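Local coordinates for protein putative c-1-tetrahydrofolate synthase, cytoplasmic (Leishmania major, PDB 4A26) that catalyses the NAD(P)-dependent oxidation of N5,N10-methylenetetrahydrofolate and the hydrolysis of the resulting methenyl form in one-carbon metabolism, at residues A[78-81]-A[82-86]; A[285-288]-A[289-293]; A[202-205]-A[206-210]; A[193-196]-A[197-201]. All coordinates share one frame; numbering follows the deposited sequence. Where two conformers were deposited one is given.

Overall arrangement
Each of the four contacts is local, and together they sample both domains of a dimeric folate enzyme. Interaction 1 covers the N-cap and first two turns of helix 80-91 in the catalytic domain. Interaction 2 lies about 25 Å from it, centre to centre, on the late helix that packs back against that domain. Interactions 4 and 3 follow each other in the chain as the loop after a Rossmann strand and the helix it leads into. Their centres are about 10 Å apart, they touch, and both meet the second subunit. Interaction 3 is about 48 Å from interaction 1, centre to centre; in this family the active site occupies the cleft between the two domains.

Interaction 1. Residues A[78-81]-A[82-86]; sequences ISQE and VLEVN
I78 and V82 meet at about a right angle, with CD1 of I78 lying 3.3 Å from CG1 of V82. That valine branch stands anti to the backbone N (chi1 175°), which puts it beside I78 and leaves its other branch, CG2, 3.7 Å from CB of S79. One residue thus straddles two neighbours of the preceding loop. S79 holds the N-cap position, yet its side chain makes no capping bond; its carbonyl O receives L83 N at 3.1 Å, the ordinary first bond of the helix.

The helix, 80-91, follows strand 68-74 in the alpha/beta catalytic domain, and L83 packs on L74 and on I43 and V45 of strand 39-45. On another face Q80 and E84 slant across one another, amide and carboxylate planes 88° apart, with NE2 of Q80 3.8 Å from OE2 of E84. The amide is engaged elsewhere, OE1 of Q80 accepting a hydrogen bond from N110 N, while E84 makes a long, weak ion pair with R113. E81 folds its chain at chi2 and brings OE1 to 3.4 Å from CG2 of V85. Further along, ND2 of N86 donates to V82 O at 2.6 Å, and N86 N, at 3.2 Å from V82 O, approaches the same carbonyl from the opposite face of its plane.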
loop_
_atom_site.group_PDB
_atom_site.type_symbol
_atom_site.label_atom_id
_atom_site.label_comp_id
_atom_site.label_asym_id
_atom_site.label_seq_id
_atom_site.Cartn_x
_atom_site.Cartn_y
_atom_site.Cartn_z
ATOM N N ILE A 78 -23.872 -9.826 -21.886
ATOM C CA ILE A 78 -22.711 -9.933 -22.774
ATOM C C ILE A 78 -21.577 -10.767 -22.169
ATOM O O ILE A 78 -21.453 -10.872 -20.945
ATOM C CB ILE A 78 -22.174 -8.529 -23.147
ATOM C CG1 ILE A 78 -21.296 -8.596 -24.396
ATOM C CG2 ILE A 78 -21.415 -7.910 -21.976
ATOM C CD1 ILE A 78 -21.064 -7.259 -25.033
ATOM N N SER A 79 -20.756 -11.351 -23.042
ATOM C CA SER A 79 -19.625 -12.182 -22.635
ATOM C C SER A 79 -18.565 -11.394 -21.885
ATOM O O SER A 79 -18.403 -10.196 -22.104
ATOM C CB SER A 79 -18.959 -12.801 -23.862
ATOM O OG SER A 79 -19.857 -13.616 -24.583
ATOM N N GLN A 80 -17.836 -12.085 -21.012
ATOM C CA GLN A 80 -16.615 -11.549 -20.423
ATOM C C GLN A 80 -15.622 -11.207 -21.531
ATOM O O GLN A 80 -15.046 -10.117 -21.539
ATOM C CB GLN A 80 -15.989 -12.577 -19.477
ATOM C CG GLN A 80 -14.737 -12.100 -18.747
ATOM C CD GLN A 80 -15.045 -11.136 -17.624
ATOM O OE1 GLN A 80 -15.975 -11.350 -16.848
ATOM N NE2 GLN A 80 -14.257 -10.072 -17.524
ATOM N N GLU A 81 -15.432 -12.146 -22.461
ATOM C CA GLU A 81 -14.488 -11.972 -23.572
ATOM C C GLU A 81 -14.792 -10.683 -24.335
ATOM O O GLU A 81 -13.893 -9.882 -24.589
ATOM C CB GLU A 81 -14.534 -13.175 -24.532
ATOM C CG GLU A 81 -13.166 -13.635 -25.078
ATOM C CD GLU A 81 -12.503 -12.631 -26.024
ATOM O OE1 GLU A 81 -12.022 -11.577 -25.546
ATOM O OE2 GLU A 81 -12.438 -12.909 -27.245
ATOM N N VAL A 82 -16.065 -10.482 -24.668
ATOM C CA VAL A 82 -16.488 -9.337 -25.474
ATOM C C VAL A 82 -16.323 -8.016 -24.719
ATOM O O VAL A 82 -15.915 -7.017 -25.305
ATOM C CB VAL A 82 -17.947 -9.494 -25.958
ATOM C CG1 VAL A 82 -18.407 -8.248 -26.694
ATOM C CG2 VAL A 82 -18.080 -10.716 -26.849
ATOM N N LEU A 83 -16.638 -8.009 -23.426
ATOM C CA LEU A 83 -16.368 -6.847 -22.575
ATOM C C LEU A 83 -14.893 -6.471 -22.655
ATOM O O LEU A 83 -14.550 -5.327 -22.938
ATOM C CB LEU A 83 -16.741 -7.137 -21.114
ATOM C CG LEU A 83 -16.347 -6.083 -20.070
ATOM C CD1 LEU A 83 -17.059 -4.763 -20.356
ATOM C CD2 LEU A 83 -16.646 -6.568 -18.662
ATOM N N GLU A 84 -14.029 -7.447 -22.399
ATOM C CA GLU A 84 -12.582 -7.227 -22.387
ATOM C C GLU A 84 -12.040 -6.743 -23.734
ATOM O O GLU A 84 -11.083 -5.974 -23.774
ATOM C CB GLU A 84 -11.857 -8.509 -21.964
ATOM C CG GLU A 84 -12.049 -8.867 -20.495
ATOM C CD GLU A 84 -11.088 -9.937 -20.023
ATOM O OE1 GLU A 84 -10.674 -10.785 -20.845
ATOM O OE2 GLU A 84 -10.740 -9.924 -18.822
ATOM N N VAL A 85 -12.649 -7.198 -24.828
ATOM C CA VAL A 85 -12.292 -6.727 -26.169
ATOM C C VAL A 85 -12.516 -5.221 -26.278
ATOM O O VAL A 85 -11.647 -4.489 -26.759
ATOM C CB VAL A 85 -13.106 -7.455 -27.270
ATOM C CG1 VAL A 85 -13.114 -6.654 -28.566
ATOM C CG2 VAL A 85 -12.555 -8.855 -27.497
ATOM N N ASN A 86 -13.681 -4.764 -25.822
ATOM C CA ASN A 86 -13.988 -3.333 -25.802
ATOM C C ASN A 86 -13.066 -2.558 -24.872
ATOM O O ASN A 86 -12.724 -1.413 -25.157
ATOM C CB ASN A 86 -15.445 -3.085 -25.412
ATOM C CG ASN A 86 -16.413 -3.537 -26.480
ATOM O OD1 ASN A 86 -16.838 -2.745 -27.323
ATOM N ND2 ASN A 86 -16.757 -4.816 -26.462
#

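Interaction 2. Residues A[285-288]-A[289-293]; sequences LLEN and TLEAF
From L285 to A292 the backbone is regular alpha helix, each carbonyl of 285-288 taking the N-H four residues ahead. The bond from E291 N to E287 O is nearly straight, 3.0 Å long with an angle of 176° at the hydrogen, while the one from A292 N to N288 O measures 3.1 Å. L285 O carries a double load. T289 N reaches it from above the carbonyl plane at 3.1 Å, and the hydroxyl OG1 of T289 adds a second bond of 2.6 Å to the same L285 O. The threonine can do this because OG1 lies beside its own backbone N (chi1 -47°), folded back over the preceding turn, so the buried hydroxyl is satisfied by the helix itself.

This is the long helix 279-297 near the end of the chain, which turns back from the NAD(P)-binding domain to pack on helices 11-32 and 49-64 of the catalytic domain. L286 and L290 both rest on L22, and F293 sets its ring edge-to-face with H97. The amide of N288 turns away from the helix, ND2 donating to the carbonyls of both T145 and A124. One turn apart on the more polar side, OE2 of E287 and OE2 of E291 stand 5.5 Å from each other, and long, weak ion pairs with K25 and K150 respectively would probably ease the repulsion a little.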
loop_
_atom_site.group_PDB
_atom_site.type_symbol
_atom_site.label_atom_id
_atom_site.label_comp_id
_atom_site.label_asym_id
_atom_site.label_seq_id
_atom_site.Cartn_x
_atom_site.Cartn_y
_atom_site.Cartn_z
ATOM N N LEU A 285 -11.356 12.733 -10.581
ATOM C CA LEU A 285 -11.352 11.859 -11.757
ATOM C C LEU A 285 -10.931 12.621 -13.010
ATOM O O LEU A 285 -10.242 12.072 -13.865
ATOM C CB LEU A 285 -12.725 11.217 -11.973
ATOM C CG LEU A 285 -12.914 10.431 -13.269
ATOM C CD1 LEU A 285 -11.934 9.277 -13.343
ATOM C CD2 LEU A 285 -14.349 9.938 -13.384
ATOM N N LEU A 286 -11.346 13.881 -13.121
ATOM C CA LEU A 286 -10.953 14.713 -14.262
ATOM C C LEU A 286 -9.479 15.109 -14.186
ATOM O O LEU A 286 -8.785 15.118 -15.204
ATOM C CB LEU A 286 -11.830 15.961 -14.365
ATOM C CG LEU A 286 -13.289 15.740 -14.767
ATOM C CD1 LEU A 286 -14.045 17.067 -14.769
ATOM C CD2 LEU A 286 -13.378 15.079 -16.129
ATOM N N GLU A 287 -9.004 15.427 -12.983
ATOM C CA GLU A 287 -7.596 15.783 -12.790
ATOM C C GLU A 287 -6.683 14.602 -13.103
ATOM O O GLU A 287 -5.678 14.752 -13.803
ATOM C CB GLU A 287 -7.336 16.287 -11.368
ATOM C CG GLU A 287 -5.941 16.876 -11.192
ATOM C CD GLU A 287 -5.948 18.194 -10.449
ATOM O OE1 GLU A 287 -6.400 18.222 -9.283
ATOM O OE2 GLU A 287 -5.496 19.205 -11.034
ATOM N N ASN A 288 -7.044 13.434 -12.577
ATOM C CA ASN A 288 -6.391 12.187 -12.942
ATOM C C ASN A 288 -6.309 12.044 -14.459
ATOM O O ASN A 288 -5.260 11.716 -14.999
ATOM C CB ASN A 288 -7.140 10.991 -12.331
ATOM C CG ASN A 288 -6.680 10.661 -10.903
ATOM O OD1 ASN A 288 -6.019 11.465 -10.241
ATOM N ND2 ASN A 288 -7.039 9.469 -10.429
ATOM N N THR A 289 -7.418 12.317 -15.141
ATOM C CA THR A 289 -7.491 12.182 -16.599
ATOM C C THR A 289 -6.682 13.243 -17.337
ATOM O O THR A 289 -6.219 12.999 -18.451
ATOM C CB THR A 289 -8.941 12.252 -17.096
ATOM O OG1 THR A 289 -9.765 11.404 -16.291
ATOM C CG2 THR A 289 -9.031 11.808 -18.552
ATOM N N LEU A 290 -6.525 14.421 -16.733
ATOM C CA LEU A 290 -5.666 15.458 -17.305
ATOM C C LEU A 290 -4.216 14.980 -17.270
ATOM O O LEU A 290 -3.540 14.983 -18.294
ATOM C CB LEU A 290 -5.803 16.785 -16.547
ATOM C CG LEU A 290 -5.473 18.084 -17.301
ATOM C CD1 LEU A 290 -5.253 19.216 -16.306
ATOM C CD2 LEU A 290 -4.269 17.949 -18.199
ATOM N N GLU A 291 -3.760 14.560 -16.089
ATOM C CA GLU A 291 -2.397 14.046 -15.904
ATOM C C GLU A 291 -2.055 12.938 -16.894
ATOM O O GLU A 291 -0.927 12.873 -17.381
ATOM C CB GLU A 291 -2.184 13.539 -14.470
ATOM C CG GLU A 291 -1.794 14.629 -13.473
ATOM C CD GLU A 291 -1.701 14.123 -12.028
ATOM O OE1 GLU A 291 -1.381 12.923 -11.818
ATOM O OE2 GLU A 291 -1.948 14.940 -11.104
ATOM N N ALA A 292 -3.024 12.072 -17.187
ATOM C CA ALA A 292 -2.843 11.012 -18.182
ATOM C C ALA A 292 -2.604 11.599 -19.569
ATOM O O ALA A 292 -1.692 11.179 -20.273
ATOM C CB ALA A 292 -4.053 10.094 -18.208
ATOM N N PHE A 293 -3.438 12.565 -19.948
ATOM C CA PHE A 293 -3.303 13.279 -21.221
ATOM C C PHE A 293 -2.019 14.104 -21.248
ATOM O O PHE A 293 -1.355 14.202 -22.278
ATOM C CB PHE A 293 -4.529 14.170 -21.444
ATOM C CG PHE A 293 -4.415 15.101 -22.620
ATOM C CD1 PHE A 293 -4.351 14.603 -23.909
ATOM C CD2 PHE A 293 -4.399 16.474 -22.439
ATOM C CE1 PHE A 293 -4.260 15.451 -24.997
ATOM C CE2 PHE A 293 -4.310 17.329 -23.521
ATOM C CZ PHE A 293 -4.241 16.816 -24.804
#

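Interaction 3. Residues A[202-205]-A[206-210]; sequences EDMI and DYLRT
D203 and Y207 are joined first by hydrogen bonding through the main chain. Y207 N donates to D203 O at 2.7 Å, almost straight at 169°. The neighbouring bonds continue the alpha-helical pattern, L208 N reaching M204 O at 3.0 Å and R209 N reaching I205 O at a more bent angle.

Contacts of the ring come next. With CG beside the backbone N (chi1 -75°), the Y207 ring is laid back along the preceding turn, where D203 O lies oblique to its plane. Its CD2 lies 3.3 Å from D203 O, and CE2 passes 4.1 Å from CB of D203. Among apolar groups, the methyl CE of M204 comes within 4.2 Å of CD1 of L208, a loose contact between two residues that the helical spacing puts on the same side.

Charged groups form the third class. R209 bends at chi3 and offers the edge of its guanidinium, in plane, to OD1 of D206: NH2 is 3.3 Å from OD1, a salt bridge whose hydrogen bonds are weak. CG2 of T210 lies over one face of the same guanidinium, toward its rim. The other carboxylate oxygen of D206, OD2, forms a salt bridge with R167 of the second subunit, and that arginine also makes a cation-pi contact with Y207.

In the Rossmann domain, helix 201-209 leans through M204, Y207 and L208 on strands 167-171 and 191-195, with W228 of a nearby loop meeting M204, I205 and L208, while D206 and Y207 face the second subunit.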
loop_
_atom_site.group_PDB
_atom_site.type_symbol
_atom_site.label_atom_id
_atom_site.label_comp_id
_atom_site.label_asym_id
_atom_site.label_seq_id
_atom_site.Cartn_x
_atom_site.Cartn_y
_atom_site.Cartn_z
ATOM N N GLU A 202 -12.501 1.597 23.115
ATOM C CA GLU A 202 -11.684 2.393 24.032
ATOM C C GLU A 202 -10.418 2.897 23.354
ATOM O O GLU A 202 -10.024 4.046 23.549
ATOM C CB GLU A 202 -11.325 1.599 25.287
ATOM C CG GLU A 202 -12.521 1.219 26.146
ATOM C CD GLU A 202 -13.118 -0.131 25.775
ATOM O OE1 GLU A 202 -13.164 -0.459 24.567
ATOM O OE2 GLU A 202 -13.534 -0.868 26.699
ATOM N N ASP A 203 -9.792 2.035 22.553
ATOM C CA ASP A 203 -8.602 2.411 21.790
ATOM C C ASP A 203 -8.983 3.430 20.723
ATOM O O ASP A 203 -8.383 4.500 20.646
ATOM C CB ASP A 203 -7.947 1.190 21.137
ATOM C CG ASP A 203 -7.451 0.164 22.155
ATOM O OD1 ASP A 203 -7.495 0.430 23.376
ATOM O OD2 ASP A 203 -7.011 -0.922 21.722
ATOM N N MET A 204 -9.991 3.109 19.913
ATOM C CA MET A 204 -10.495 4.052 18.915
ATOM C C MET A 204 -10.623 5.432 19.547
ATOM O O MET A 204 -10.050 6.398 19.051
ATOM C CB MET A 204 -11.852 3.600 18.369
ATOM C CG MET A 204 -12.429 4.507 17.273
ATOM S SD MET A 204 -14.213 4.738 17.416
ATOM C CE MET A 204 -14.281 5.640 18.959
ATOM N N ILE A 205 -11.354 5.512 20.655
ATOM C CA ILE A 205 -11.491 6.764 21.400
ATOM C C ILE A 205 -10.128 7.346 21.799
ATOM O O ILE A 205 -9.903 8.546 21.648
ATOM C CB ILE A 205 -12.375 6.596 22.667
ATOM C CG1 ILE A 205 -13.835 6.360 22.270
ATOM C CG2 ILE A 205 -12.282 7.832 23.557
ATOM C CD1 ILE A 205 -14.753 6.069 23.434
ATOM N N ASP A 206 -9.226 6.498 22.295
ATOM C CA ASP A 206 -7.909 6.954 22.750
ATOM C C ASP A 206 -7.098 7.555 21.607
ATOM O O ASP A 206 -6.485 8.610 21.766
ATOM C CB ASP A 206 -7.124 5.814 23.413
ATOM C CG ASP A 206 -5.822 6.290 24.056
ATOM O OD1 ASP A 206 -5.821 7.373 24.679
ATOM O OD2 ASP A 206 -4.798 5.580 23.946
ATOM N N TYR A 207 -7.106 6.884 20.458
ATOM C CA TYR A 207 -6.420 7.387 19.268
ATOM C C TYR A 207 -6.983 8.734 18.818
ATOM O O TYR A 207 -6.220 9.656 18.515
ATOM C CB TYR A 207 -6.515 6.387 18.114
ATOM C CG TYR A 207 -5.620 5.171 18.247
ATOM C CD1 TYR A 207 -4.235 5.300 18.257
ATOM C CD2 TYR A 207 -6.158 3.894 18.333
ATOM C CE1 TYR A 207 -3.411 4.187 18.364
ATOM C CE2 TYR A 207 -5.344 2.776 18.445
ATOM C CZ TYR A 207 -3.972 2.927 18.459
ATOM O OH TYR A 207 -3.163 1.817 18.566
ATOM N N LEU A 208 -8.311 8.844 18.778
ATOM C CA LEU A 208 -8.975 10.095 18.378
ATOM C C LEU A 208 -8.678 11.264 19.322
ATOM O O LEU A 208 -8.681 12.419 18.899
ATOM C CB LEU A 208 -10.497 9.902 18.282
ATOM C CG LEU A 208 -11.053 9.279 17.002
ATOM C CD1 LEU A 208 -12.538 9.065 17.156
ATOM C CD2 LEU A 208 -10.766 10.151 15.790
ATOM N N ARG A 209 -8.429 10.957 20.597
ATOM C CA ARG A 209 -8.169 11.978 21.617
ATOM C C ARG A 209 -7.018 12.911 21.233
ATOM O O ARG A 209 -7.031 14.090 21.593
ATOM C CB ARG A 209 -7.867 11.315 22.966
ATOM C CG ARG A 209 -7.770 12.288 24.142
ATOM C CD ARG A 209 -7.529 11.574 25.475
ATOM N NE ARG A 209 -6.370 10.676 25.438
ATOM C CZ ARG A 209 -5.094 11.070 25.461
ATOM N NH1 ARG A 209 -4.769 12.364 25.515
ATOM N NH2 ARG A 209 -4.126 10.159 25.424
ATOM N N THR A 210 -6.031 12.385 20.509
ATOM C CA THR A 210 -4.862 13.168 20.107
ATOM C C THR A 210 -4.782 13.421 18.595
ATOM O O THR A 210 -3.776 13.938 18.112
ATOM C CB THR A 210 -3.566 12.478 20.566
ATOM O OG1 THR A 210 -3.386 11.262 19.834
ATOM C CG2 THR A 210 -3.624 12.171 22.059
#

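Interaction 4. Residues A[193-196]-A[197-201]; sequences TIVH and SGTST
S197 follows H196 directly, its N lying near the plane of the imidazole, at the ring edge, where a type I beta turn from H196 to T199 begins. G198 comes next in the turn, and its N donates to ND1 of H196 in a long, bent bond of 3.3 Å, near the plane of the ring. The imidazole is placed for this by chi1 of 45°, which tucks CG between its own backbone N and carbonyl carbon.

T199 touches both V195 and H196. Its N closes the turn on H196 O at 2.8 Å, while its hydroxyl OG1 accepts from H196 N at 2.7 Å, nearly straight at 168°. OG1 also lies over the centre of the imidazole, 3.5 Å above its plane, and bonds to the hydroxyl of T191 of the second subunit. On its carbon side, T199 sets CB 3.3 Å from CG1 of V195, the two side chains crossing at about a right angle. S200 then takes the N-cap position of helix 201-209, with a weak bond from E202 N to its OG.

This loop follows the second strand of the Rossmann fold, a position where dinucleotide-binding proteins often recognise the adenosine end of the cofactor. Since a carbonyl can only accept, the bond of NE2 to A190 O of the second subunit calls for a proton there, and the N-H of G198 leaves ND1 as acceptor; the ring is then probably the neutral NE2-H tautomer.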
loop_
_atom_site.group_PDB
_atom_site.type_symbol
_atom_site.label_atom_id
_atom_site.label_comp_id
_atom_site.label_asym_id
_atom_site.label_seq_id
_atom_site.Cartn_x
_atom_site.Cartn_y
_atom_site.Cartn_z
ATOM N N THR A 193 -2.802 6.314 12.076
ATOM C CA THR A 193 -3.360 5.101 12.675
ATOM C C THR A 193 -4.681 4.756 11.989
ATOM O O THR A 193 -5.567 5.608 11.868
ATOM C CB THR A 193 -3.650 5.301 14.164
ATOM O OG1 THR A 193 -2.492 5.844 14.807
ATOM C CG2 THR A 193 -4.036 3.987 14.813
ATOM N N ILE A 194 -4.813 3.507 11.547
ATOM C CA ILE A 194 -6.018 3.063 10.852
ATOM C C ILE A 194 -6.883 2.261 11.812
ATOM O O ILE A 194 -6.519 1.164 12.205
ATOM C CB ILE A 194 -5.681 2.211 9.610
ATOM C CG1 ILE A 194 -4.796 3.008 8.643
ATOM C CG2 ILE A 194 -6.957 1.776 8.898
ATOM C CD1 ILE A 194 -3.988 2.143 7.701
ATOM N N VAL A 195 -8.019 2.830 12.202
ATOM C CA VAL A 195 -8.983 2.131 13.046
ATOM C C VAL A 195 -9.945 1.334 12.161
ATOM O O VAL A 195 -10.322 1.792 11.069
ATOM C CB VAL A 195 -9.779 3.115 13.932
ATOM C CG1 VAL A 195 -10.740 2.356 14.829
ATOM C CG2 VAL A 195 -8.836 3.965 14.766
ATOM N N HIS A 196 -10.335 0.152 12.641
ATOM C CA HIS A 196 -11.160 -0.785 11.872
ATOM C C HIS A 196 -12.015 -1.676 12.790
ATOM O O HIS A 196 -12.026 -1.491 14.007
ATOM C CB HIS A 196 -10.260 -1.627 10.951
ATOM C CG HIS A 196 -9.029 -2.161 11.620
ATOM N ND1 HIS A 196 -9.060 -3.212 12.511
ATOM C CD2 HIS A 196 -7.729 -1.795 11.519
ATOM C CE1 HIS A 196 -7.834 -3.464 12.937
ATOM N NE2 HIS A 196 -7.007 -2.619 12.349
ATOM N N SER A 197 -12.735 -2.634 12.204
ATOM C CA SER A 197 -13.640 -3.519 12.954
ATOM C C SER A 197 -12.974 -4.271 14.106
ATOM O O SER A 197 -13.633 -4.619 15.086
ATOM C CB SER A 197 -14.275 -4.545 12.016
ATOM O OG SER A 197 -13.351 -5.565 11.679
ATOM N N GLY A 198 -11.680 -4.553 13.966
ATOM C CA GLY A 198 -10.912 -5.204 15.021
ATOM C C GLY A 198 -10.523 -4.263 16.144
ATOM O O GLY A 198 -10.186 -4.711 17.239
ATOM N N THR A 199 -10.569 -2.960 15.878
ATOM C CA THR A 199 -10.167 -1.954 16.861
ATOM C C THR A 199 -11.184 -1.850 17.988
ATOM O O THR A 199 -12.387 -1.797 17.751
ATOM C CB THR A 199 -9.996 -0.554 16.222
ATOM O OG1 THR A 199 -9.241 -0.664 15.011
ATOM C CG2 THR A 199 -9.285 0.397 17.180
ATOM N N SER A 200 -10.681 -1.827 19.215
ATOM C CA SER A 200 -11.513 -1.654 20.392
ATOM C C SER A 200 -12.091 -0.244 20.406
ATOM O O SER A 200 -11.486 0.687 19.858
ATOM C CB SER A 200 -10.680 -1.886 21.653
ATOM O OG SER A 200 -11.384 -1.495 22.816
ATOM N N THR A 201 -13.261 -0.091 21.022
ATOM C CA THR A 201 -13.887 1.221 21.154
ATOM C C THR A 201 -13.033 2.134 22.022
ATOM O O THR A 201 -12.847 3.299 21.700
ATOM C CB THR A 201 -15.301 1.135 21.763
ATOM O OG1 THR A 201 -15.252 0.428 23.009
ATOM C CG2 THR A 201 -16.247 0.427 20.812
#